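Local coordinates for protein DNA polymerase beta (Leishmania infantum, PDB 4P4P) that probably fills gaps in DNA base excision repair as a family X polymerase, adding deoxyribonucleotides from their triphosphates to a growing DNA strand, at residues 247-252 with 267-272; 179-184 with 197-202; 117-122 with 132-137. All coordinates share one frame; numbering follows the deposited sequence.

Overall arrangement
Contacts 1 and 2 are buried ladders of the palm sheet, whereas contact 3 lies in the fingers region, nearer the surface and apart from both. The first two share the sheet through neighbouring strands 270-277 and 193-203, and touch where R271 O probably accepts a hydrogen bond from V197 N, 2.8 Å away. Contact 2 is a full antiparallel pairing with apolar packing and a metal-binding aspartate at one end. Contact 1 keeps one short regular section, then passes into arginine, aromatic and water-mediated links, and reaches the DNA. Contact 3 joins a helix end to a loop through a few side chains, its centre about 37 Å from that of contact 2.

Contact 1: 247-252 with 267-272. With nucleotides of chain B.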
loop_
_atom_site.group_PDB
_atom_site.type_symbol
_atom_site.label_atom_id
_atom_site.label_comp_id
_atom_site.label_asym_id
_atom_site.label_seq_id
_atom_site.Cartn_x
_atom_site.Cartn_y
_atom_site.Cartn_z
ATOM N N MET A 247 -11.875 -1.144 -4.309
ATOM C CA MET A 247 -12.487 -2.470 -4.257
ATOM C C MET A 247 -12.451 -3.114 -5.625
ATOM O O MET A 247 -12.815 -2.486 -6.629
ATOM C CB MET A 247 -13.939 -2.396 -3.775
ATOM C CG MET A 247 -14.138 -1.685 -2.441
ATOM S SD MET A 247 -13.349 -2.488 -1.022
ATOM C CE MET A 247 -13.989 -4.154 -1.118
ATOM N N GLY A 248 -11.998 -4.363 -5.663
ATOM C CA GLY A 248 -11.902 -5.101 -6.903
ATOM C C GLY A 248 -12.569 -6.453 -6.773
ATOM O O GLY A 248 -12.474 -7.108 -5.736
ATOM N N ARG A 249 -13.236 -6.878 -7.840
ATOM C CA ARG A 249 -13.966 -8.135 -7.828
ATOM C C ARG A 249 -13.674 -8.907 -9.108
ATOM O O ARG A 249 -13.890 -8.400 -10.202
ATOM C CB ARG A 249 -15.471 -7.849 -7.721
ATOM C CG ARG A 249 -16.324 -9.060 -7.416
ATOM C CD ARG A 249 -17.801 -8.803 -7.728
ATOM N NE ARG A 249 -18.352 -7.618 -7.063
ATOM C CZ ARG A 249 -18.968 -7.646 -5.881
ATOM N NH1 ARG A 249 -19.094 -8.789 -5.227
ATOM N NH2 ARG A 249 -19.464 -6.535 -5.351
ATOM N N LEU A 250 -13.180 -10.127 -8.982
ATOM C CA LEU A 250 -12.981 -10.961 -10.162
ATOM C C LEU A 250 -14.314 -11.174 -10.885
ATOM O O LEU A 250 -15.358 -11.252 -10.243
ATOM C CB LEU A 250 -12.402 -12.317 -9.763
ATOM C CG LEU A 250 -10.980 -12.340 -9.205
ATOM C CD1 LEU A 250 -10.726 -13.663 -8.479
ATOM C CD2 LEU A 250 -9.983 -12.137 -10.337
ATOM N N PRO A 251 -14.285 -11.265 -12.224
ATOM C CA PRO A 251 -15.534 -11.534 -12.938
ATOM C C PRO A 251 -15.997 -12.952 -12.633
ATOM O O PRO A 251 -15.177 -13.781 -12.237
ATOM C CB PRO A 251 -15.132 -11.395 -14.413
ATOM C CG PRO A 251 -13.680 -11.690 -14.442
ATOM C CD PRO A 251 -13.129 -11.177 -13.135
ATOM N N PRO A 252 -17.299 -13.230 -12.798
ATOM C CA PRO A 252 -17.842 -14.542 -12.440
ATOM C C PRO A 252 -17.236 -15.641 -13.302
ATOM O O PRO A 252 -16.914 -15.387 -14.459
ATOM C CB PRO A 252 -19.336 -14.396 -12.753
ATOM C CG PRO A 252 -19.591 -12.921 -12.752
ATOM C CD PRO A 252 -18.343 -12.319 -13.297
ATOM N N TYR A 267 -17.798 -13.668 -7.303
ATOM C CA TYR A 267 -16.761 -13.424 -6.307
ATOM C C TYR A 267 -17.107 -12.264 -5.380
ATOM O O TYR A 267 -17.868 -11.364 -5.744
ATOM C CB TYR A 267 -15.411 -13.181 -6.984
ATOM C CG TYR A 267 -14.839 -14.430 -7.611
ATOM C CD1 TYR A 267 -14.047 -15.296 -6.873
ATOM C CD2 TYR A 267 -15.112 -14.754 -8.943
ATOM C CE1 TYR A 267 -13.530 -16.452 -7.441
ATOM C CE2 TYR A 267 -14.592 -15.904 -9.526
ATOM C CZ TYR A 267 -13.807 -16.748 -8.768
ATOM O OH TYR A 267 -13.295 -17.889 -9.334
ATOM N N LYS A 268 -16.557 -12.294 -4.170
ATOM C CA LYS A 268 -16.652 -11.137 -3.282
ATOM C C LYS A 268 -15.779 -9.987 -3.791
ATOM O O LYS A 268 -14.788 -10.209 -4.488
ATOM C CB LYS A 268 -16.234 -11.526 -1.864
ATOM C CG LYS A 268 -17.221 -12.460 -1.192
ATOM C CD LYS A 268 -16.610 -13.147 0.008
ATOM C CE LYS A 268 -17.410 -14.385 0.397
ATOM N NZ LYS A 268 -16.785 -15.074 1.554
ATOM N N ALA A 269 -16.159 -8.760 -3.464
ATOM C CA ALA A 269 -15.291 -7.620 -3.716
ATOM C C ALA A 269 -14.186 -7.617 -2.676
ATOM O O ALA A 269 -14.420 -7.942 -1.510
ATOM C CB ALA A 269 -16.066 -6.327 -3.656
ATOM N N ARG A 270 -12.993 -7.223 -3.099
ATOM C CA ARG A 270 -11.811 -7.297 -2.255
ATOM C C ARG A 270 -11.114 -5.953 -2.216
ATOM O O ARG A 270 -11.121 -5.209 -3.197
ATOM C CB ARG A 270 -10.845 -8.338 -2.822
ATOM C CG ARG A 270 -11.489 -9.701 -3.102
ATOM C CD ARG A 270 -12.103 -10.256 -1.847
ATOM N NE ARG A 270 -12.228 -11.705 -1.883
ATOM C CZ ARG A 270 -12.591 -12.434 -0.836
ATOM N NH1 ARG A 270 -12.867 -11.835 0.318
ATOM N NH2 ARG A 270 -12.677 -13.756 -0.941
ATOM N N ARG A 271 -10.509 -5.633 -1.084
ATOM C CA ARG A 271 -9.638 -4.470 -1.035
ATOM C C ARG A 271 -8.452 -4.692 -1.978
ATOM O O ARG A 271 -7.774 -5.714 -1.905
ATOM C CB ARG A 271 -9.170 -4.205 0.390
ATOM C CG ARG A 271 -10.221 -3.494 1.243
ATOM C CD ARG A 271 -10.232 -1.987 0.946
ATOM N NE ARG A 271 -9.036 -1.341 1.471
ATOM C CZ ARG A 271 -7.994 -0.973 0.728
ATOM N NH1 ARG A 271 -8.013 -1.173 -0.583
ATOM N NH2 ARG A 271 -6.938 -0.392 1.294
ATOM N N VAL A 272 -8.247 -3.744 -2.889
ATOM C CA VAL A 272 -7.107 -3.759 -3.797
ATOM C C VAL A 272 -6.277 -2.478 -3.641
ATOM O O VAL A 272 -6.795 -1.374 -3.736
ATOM C CB VAL A 272 -7.551 -3.911 -5.272
ATOM C CG1 VAL A 272 -6.341 -3.882 -6.193
ATOM C CG2 VAL A 272 -8.338 -5.221 -5.466
ATOM P P DC B 6 -6.067 0.263 5.068
ATOM O OP1 DC B 6 -6.862 -0.520 4.099
ATOM O OP2 DC B 6 -6.153 -0.031 6.512
ATOM O "O5'" DC B 6 -4.509 0.187 4.686
ATOM C "C5'" DC B 6 -4.102 0.121 3.316
ATOM C "C4'" DC B 6 -2.599 -0.035 3.217
ATOM O "O4'" DC B 6 -1.986 1.207 3.632
ATOM C "C3'" DC B 6 -1.976 -1.032 4.190
ATOM O "O3'" DC B 6 -2.317 -2.379 3.881
ATOM C "C2'" DC B 6 -0.518 -0.635 4.103
ATOM C "C1'" DC B 6 -0.715 0.884 4.174
ATOM N N1 DC B 6 -0.570 1.511 5.521
ATOM C C2 DC B 6 0.693 2.017 5.807
ATOM O O2 DC B 6 1.578 1.885 4.951
ATOM N N3 DC B 6 0.913 2.621 6.993
ATOM C C4 DC B 6 -0.062 2.734 7.887
ATOM N N4 DC B 6 0.264 3.342 9.039
ATOM C C5 DC B 6 -1.375 2.222 7.627
ATOM C C6 DC B 6 -1.583 1.627 6.432
HETATM O O HOH W 1 -12.825 -11.005 -6.179
HETATM O O HOH W 2 -17.855 -12.207 -9.890
#
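L250 lies over a face of the Y267 ring, its CD1 4.1 Å from the Y267 centroid and close to the ring normal, a CH-pi contact. L250 CB adds a second touch at 3.7 Å from Y267 CD2, while the carbonyl of P251 comes to the ring edge, P251 O being 3.4 Å from Y267 CD2. R249 reaches the same segment in another way. With CG anti to the backbone N (chi1 -168°) and a bend at chi3, its guanidinium is brought beside the backbone, and NH1 gives Y267 O a hydrogen bond of 2.9 Å that runs in the guanidinium plane. One face of the group rests on A269, with R249 NH2 3.8 Å from A269 CB, and NE is paired with E234. Two waters bridge the backbones where direct pairing stops, one joining L250 N to K268 O, the other L250 O to Y267 N. Direct pairing takes over at G248 and R270, a hydrogen-bonded antiparallel pair of the palm, and beyond it M247 crosses R271 at about a right angle, M247 SD 3.7 Å from R271 CD. R271 NH2 then donates to OP1 of DC6 of chain B at 2.8 Å. Its NH1 is held by D273 and G246 O, so the strand presents an already anchored positive charge to the DNA backbone, close to the magnesium ligand D196, and probably offsets some of the phosphate's negative charge there.

Contact 2: 179-184 with 197-202; sequences FSILIC and VDAILS
I183 presses its CD1 against A199, 3.5 Å from A199 CB and tighter than ordinary van der Waals contact. With CG1 anti to the carbonyl carbon (chi1 -54°), a turn at chi2 (-57°) brings that methyl over to the partner strand, where V197 CG1 also meets I183 CD1 at 3.9 Å. Further along the same face I181 CD1 touches L201 CD1 at 4.0 Å, and the F179 ring leans on that leucine methyl; helices 157-174 and 219-229 cover this group. On the other face, beneath helix 282-290, C184 SG comes 3.5 Å from I200 CD1. The two strands are antiparallel neighbours in the palm sheet of the nucleotidyltransferase fold, in which 193-203 carries the magnesium-binding aspartates D196 and D198. Paired backbone bonds join S180 with S202 and L182 with I200, and the ladder ends with C184 N donating to D198 O in a bond of 2.7 Å that is almost straight (177°). This fixes the main chain of a metal ligand. The D198 carboxylate bends toward the same cysteine, OD2 lying 3.8 Å from C184 CB, and keeps a weak, long ion pair with R275. A water completes that end by linking C184 O to D198 N. At the opposite end the hydroxyls of S180 and S202 stand side by side, OG to OG 3.7 Å, and both bond to a second water, which also donates to I200 O.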
loop_
_atom_site.group_PDB
_atom_site.type_symbol
_atom_site.label_atom_id
_atom_site.label_comp_id
_atom_site.label_asym_id
_atom_site.label_seq_id
_atom_site.Cartn_x
_atom_site.Cartn_y
_atom_site.Cartn_z
ATOM N N PHE A 179 5.835 -3.139 -18.597
ATOM C CA PHE A 179 5.298 -3.113 -17.241
ATOM C C PHE A 179 5.020 -4.498 -16.706
ATOM O O PHE A 179 4.720 -5.422 -17.452
ATOM C CB PHE A 179 4.010 -2.299 -17.173
ATOM C CG PHE A 179 4.224 -0.818 -17.244
ATOM C CD1 PHE A 179 4.336 -0.063 -16.081
ATOM C CD2 PHE A 179 4.312 -0.176 -18.469
ATOM C CE1 PHE A 179 4.530 1.309 -16.141
ATOM C CE2 PHE A 179 4.509 1.207 -18.534
ATOM C CZ PHE A 179 4.617 1.944 -17.366
ATOM N N SER A 180 5.104 -4.616 -15.392
ATOM C CA SER A 180 4.888 -5.875 -14.719
ATOM C C SER A 180 4.149 -5.596 -13.422
ATOM O O SER A 180 4.204 -4.480 -12.896
ATOM C CB SER A 180 6.225 -6.525 -14.396
ATOM O OG SER A 180 6.753 -5.948 -13.222
ATOM N N ILE A 181 3.470 -6.617 -12.915
ATOM C CA ILE A 181 2.738 -6.533 -11.668
ATOM C C ILE A 181 3.242 -7.623 -10.754
ATOM O O ILE A 181 3.405 -8.757 -11.180
ATOM C CB ILE A 181 1.230 -6.812 -11.873
ATOM C CG1 ILE A 181 0.507 -5.582 -12.426
ATOM C CG2 ILE A 181 0.591 -7.261 -10.551
ATOM C CD1 ILE A 181 0.113 -4.573 -11.368
ATOM N N LEU A 182 3.475 -7.272 -9.497
ATOM C CA LEU A 182 3.811 -8.243 -8.466
ATOM C C LEU A 182 2.870 -8.053 -7.267
ATOM O O LEU A 182 2.676 -6.927 -6.790
ATOM C CB LEU A 182 5.268 -8.068 -8.035
ATOM C CG LEU A 182 5.745 -9.029 -6.937
ATOM C CD1 LEU A 182 5.705 -10.481 -7.416
ATOM C CD2 LEU A 182 7.141 -8.665 -6.446
ATOM N N ILE A 183 2.269 -9.141 -6.796
ATOM C CA ILE A 183 1.420 -9.092 -5.601
ATOM C C ILE A 183 2.247 -9.427 -4.369
ATOM O O ILE A 183 2.933 -10.433 -4.336
ATOM C CB ILE A 183 0.210 -10.071 -5.684
ATOM C CG1 ILE A 183 -0.598 -9.842 -6.959
ATOM C CG2 ILE A 183 -0.702 -9.897 -4.484
ATOM C CD1 ILE A 183 -1.102 -8.434 -7.110
ATOM N N CYS A 184 2.186 -8.570 -3.362
ATOM C CA CYS A 184 2.992 -8.745 -2.163
ATOM C C CYS A 184 2.120 -9.060 -0.959
ATOM O O CYS A 184 1.258 -9.938 -1.026
ATOM C CB CYS A 184 3.836 -7.487 -1.909
ATOM S SG CYS A 184 5.005 -7.142 -3.259
ATOM N N VAL A 197 -5.539 -7.365 -1.624
ATOM C CA VAL A 197 -4.677 -7.595 -2.772
ATOM C C VAL A 197 -3.752 -6.396 -2.888
ATOM O O VAL A 197 -4.193 -5.265 -3.122
ATOM C CB VAL A 197 -5.480 -7.736 -4.060
ATOM C CG1 VAL A 197 -4.542 -8.014 -5.224
ATOM C CG2 VAL A 197 -6.526 -8.847 -3.913
ATOM N N ASP A 198 -2.463 -6.644 -2.706
ATOM C CA ASP A 198 -1.506 -5.563 -2.514
ATOM C C ASP A 198 -0.463 -5.641 -3.635
ATOM O O ASP A 198 0.451 -6.467 -3.612
ATOM C CB ASP A 198 -0.961 -5.674 -1.078
ATOM C CG ASP A 198 0.443 -5.145 -0.908
ATOM O OD1 ASP A 198 0.872 -4.247 -1.658
ATOM O OD2 ASP A 198 1.110 -5.626 0.034
ATOM N N ALA A 199 -0.639 -4.788 -4.640
ATOM C CA ALA A 199 0.097 -4.920 -5.899
ATOM C C ALA A 199 1.128 -3.825 -6.163
ATOM O O ALA A 199 0.909 -2.655 -5.856
ATOM C CB ALA A 199 -0.876 -4.990 -7.070
ATOM N N ILE A 200 2.253 -4.218 -6.750
ATOM C CA ILE A 200 3.226 -3.252 -7.237
ATOM C C ILE A 200 3.211 -3.191 -8.762
ATOM O O ILE A 200 3.321 -4.207 -9.439
ATOM C CB ILE A 200 4.656 -3.593 -6.766
ATOM C CG1 ILE A 200 4.787 -3.380 -5.257
ATOM C CG2 ILE A 200 5.675 -2.741 -7.500
ATOM C CD1 ILE A 200 6.022 -4.048 -4.671
ATOM N N LEU A 201 3.057 -1.988 -9.293
ATOM C CA LEU A 201 3.165 -1.763 -10.725
ATOM C C LEU A 201 4.491 -1.073 -10.988
ATOM O O LEU A 201 4.815 -0.069 -10.342
ATOM C CB LEU A 201 2.011 -0.882 -11.212
ATOM C CG LEU A 201 2.025 -0.489 -12.687
ATOM C CD1 LEU A 201 1.842 -1.711 -13.556
ATOM C CD2 LEU A 201 0.958 0.552 -12.987
ATOM N N SER A 202 5.268 -1.612 -11.919
ATOM C CA SER A 202 6.586 -1.050 -12.209
ATOM C C SER A 202 7.072 -1.408 -13.603
ATOM O O SER A 202 6.654 -2.411 -14.183
ATOM C CB SER A 202 7.603 -1.536 -11.173
ATOM O OG SER A 202 7.757 -2.940 -11.245
HETATM O O HOH W 3 5.951 -4.849 -10.439
HETATM O O HOH W 4 -1.497 -9.158 -1.586
#

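Contact 3: 117-122 with 132-137; sequences DREGIF and DSIPSL
R118 turns the edge of its guanidinium toward I134, whose CG2 lies near the plane and 4.2 Å from R118 NH2. S136 comes to the same nitrogen obliquely, its OG 3.3 Å from R118 NH2. The second flat group, the carboxylate of E119, slides past I134 in the opposite direction and rests on the branches of that side chain: I134 CG1 and CG2 each lie 4.1 Å from E119 CD. All of this belongs to the fingers of a family X polymerase, where helix 109-119 is probably the second helix of a helix-hairpin-helix element and the loop 132-137 leads from helix 124-130 to helix 139-146. The contact thus joins the C-terminal end of helix 109-119 to the loop that follows helix 124-130. Within the first segment R118 NH2 and E119 OE2 form a salt bridge of 2.6 Å, which steadies both flat groups against each other while they face the loop. A bend at chi2 of E119 (-71°) swings its carboxylate toward R118. G120 leaves the helix with a positive phi of 70°, and the chain then turns to bring I121 round to the loop. On the other side a type I turn from I134 to L137 offers I134 and S136 to the helix end, closed by a weak backbone bond from L137 N to I134 O. That carbonyl also accepts from R142 of helix 139-146. Beyond the charged pair the contact across the segments is apolar: I121, which also packs on helix 124-130, reaches the loop isoleucine. There the two side chains meet tip to tip, I121 CD1 standing 3.7 Å from I134 CD1.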
loop_
_atom_site.group_PDB
_atom_site.type_symbol
_atom_site.label_atom_id
_atom_site.label_comp_id
_atom_site.label_asym_id
_atom_site.label_seq_id
_atom_site.Cartn_x
_atom_site.Cartn_y
_atom_site.Cartn_z
ATOM N N ASP A 117 -20.238 11.673 19.819
ATOM C CA ASP A 117 -20.713 12.964 20.338
ATOM C C ASP A 117 -21.878 13.574 19.557
ATOM O O ASP A 117 -22.950 13.821 20.116
ATOM C CB ASP A 117 -19.557 13.963 20.413
ATOM C CG ASP A 117 -18.490 13.532 21.391
ATOM O OD1 ASP A 117 -18.849 12.868 22.385
ATOM O OD2 ASP A 117 -17.300 13.845 21.171
ATOM N N ARG A 118 -21.664 13.826 18.271
ATOM C CA ARG A 118 -22.665 14.498 17.451
ATOM C C ARG A 118 -23.853 13.600 17.119
ATOM O O ARG A 118 -24.997 14.056 17.081
ATOM C CB ARG A 118 -22.039 15.003 16.149
ATOM C CG ARG A 118 -20.911 16.006 16.328
ATOM C CD ARG A 118 -20.073 16.127 15.055
ATOM N NE ARG A 118 -20.886 16.031 13.841
ATOM C CZ ARG A 118 -21.009 14.927 13.103
ATOM N NH1 ARG A 118 -20.370 13.818 13.448
ATOM N NH2 ARG A 118 -21.772 14.935 12.016
ATOM N N GLU A 119 -23.590 12.325 16.871
ATOM C CA GLU A 119 -24.630 11.469 16.321
ATOM C C GLU A 119 -25.168 10.455 17.333
ATOM O O GLU A 119 -26.226 9.855 17.117
ATOM C CB GLU A 119 -24.112 10.773 15.059
ATOM C CG GLU A 119 -23.414 11.723 14.087
ATOM C CD GLU A 119 -24.378 12.676 13.398
ATOM O OE1 GLU A 119 -25.593 12.384 13.389
ATOM O OE2 GLU A 119 -23.926 13.714 12.862
ATOM N N GLY A 120 -24.447 10.272 18.438
ATOM C CA GLY A 120 -24.876 9.348 19.475
ATOM C C GLY A 120 -24.775 7.906 19.013
ATOM O O GLY A 120 -25.590 7.059 19.380
ATOM N N ILE A 121 -23.762 7.626 18.205
ATOM C CA ILE A 121 -23.558 6.286 17.665
ATOM C C ILE A 121 -22.531 5.514 18.473
ATOM O O ILE A 121 -21.414 5.990 18.674
ATOM C CB ILE A 121 -23.149 6.353 16.184
ATOM C CG1 ILE A 121 -24.339 6.858 15.362
ATOM C CG2 ILE A 121 -22.653 4.988 15.690
ATOM C CD1 ILE A 121 -24.022 7.100 13.910
ATOM N N PHE A 122 -22.925 4.325 18.936
ATOM C CA PHE A 122 -22.088 3.496 19.804
ATOM C C PHE A 122 -21.464 2.305 19.080
ATOM O O PHE A 122 -20.426 1.796 19.506
ATOM C CB PHE A 122 -22.919 2.939 20.969
ATOM C CG PHE A 122 -23.289 3.957 22.014
ATOM C CD1 PHE A 122 -24.065 5.059 21.691
ATOM C CD2 PHE A 122 -22.888 3.790 23.334
ATOM C CE1 PHE A 122 -24.422 5.985 22.665
ATOM C CE2 PHE A 122 -23.240 4.720 24.308
ATOM C CZ PHE A 122 -24.009 5.809 23.971
ATOM N N ASP A 132 -26.303 6.792 5.578
ATOM C CA ASP A 132 -26.901 7.600 4.523
ATOM C C ASP A 132 -27.556 8.897 4.991
ATOM O O ASP A 132 -27.827 9.774 4.176
ATOM C CB ASP A 132 -27.922 6.782 3.732
ATOM C CG ASP A 132 -27.281 5.685 2.917
ATOM O OD1 ASP A 132 -26.035 5.645 2.845
ATOM O OD2 ASP A 132 -28.024 4.864 2.340
ATOM N N SER A 133 -27.810 9.027 6.288
ATOM C CA SER A 133 -28.509 10.211 6.789
ATOM C C SER A 133 -27.581 11.139 7.572
ATOM O O SER A 133 -28.028 12.111 8.191
ATOM C CB SER A 133 -29.728 9.815 7.633
ATOM O OG SER A 133 -29.343 9.399 8.934
ATOM N N ILE A 134 -26.288 10.825 7.544
ATOM C CA ILE A 134 -25.257 11.697 8.097
ATOM C C ILE A 134 -24.492 12.315 6.922
ATOM O O ILE A 134 -23.555 11.715 6.398
ATOM C CB ILE A 134 -24.280 10.915 8.993
ATOM C CG1 ILE A 134 -25.030 10.226 10.136
ATOM C CG2 ILE A 134 -23.202 11.823 9.546
ATOM C CD1 ILE A 134 -24.170 9.257 10.932
ATOM N N PRO A 135 -24.908 13.513 6.491
ATOM C CA PRO A 135 -24.384 14.174 5.287
ATOM C C PRO A 135 -22.881 14.476 5.312
ATOM O O PRO A 135 -22.294 14.646 4.245
ATOM C CB PRO A 135 -25.192 15.477 5.228
ATOM C CG PRO A 135 -26.462 15.153 5.933
ATOM C CD PRO A 135 -26.054 14.243 7.060
ATOM N N SER A 136 -22.278 14.517 6.497
ATOM C CA SER A 136 -20.875 14.894 6.649
ATOM C C SER A 136 -19.847 13.766 6.431
ATOM O O SER A 136 -18.642 13.989 6.579
ATOM C CB SER A 136 -20.651 15.459 8.047
ATOM O OG SER A 136 -20.649 14.415 9.008
ATOM N N LEU A 137 -20.301 12.557 6.119
ATOM C CA LEU A 137 -19.356 11.459 5.927
ATOM C C LEU A 137 -18.628 11.653 4.595
ATOM O O LEU A 137 -19.207 12.144 3.631
ATOM C CB LEU A 137 -20.072 10.104 5.947
ATOM C CG LEU A 137 -20.891 9.708 7.177
ATOM C CD1 LEU A 137 -21.445 8.302 6.994
ATOM C CD2 LEU A 137 -20.052 9.795 8.432
#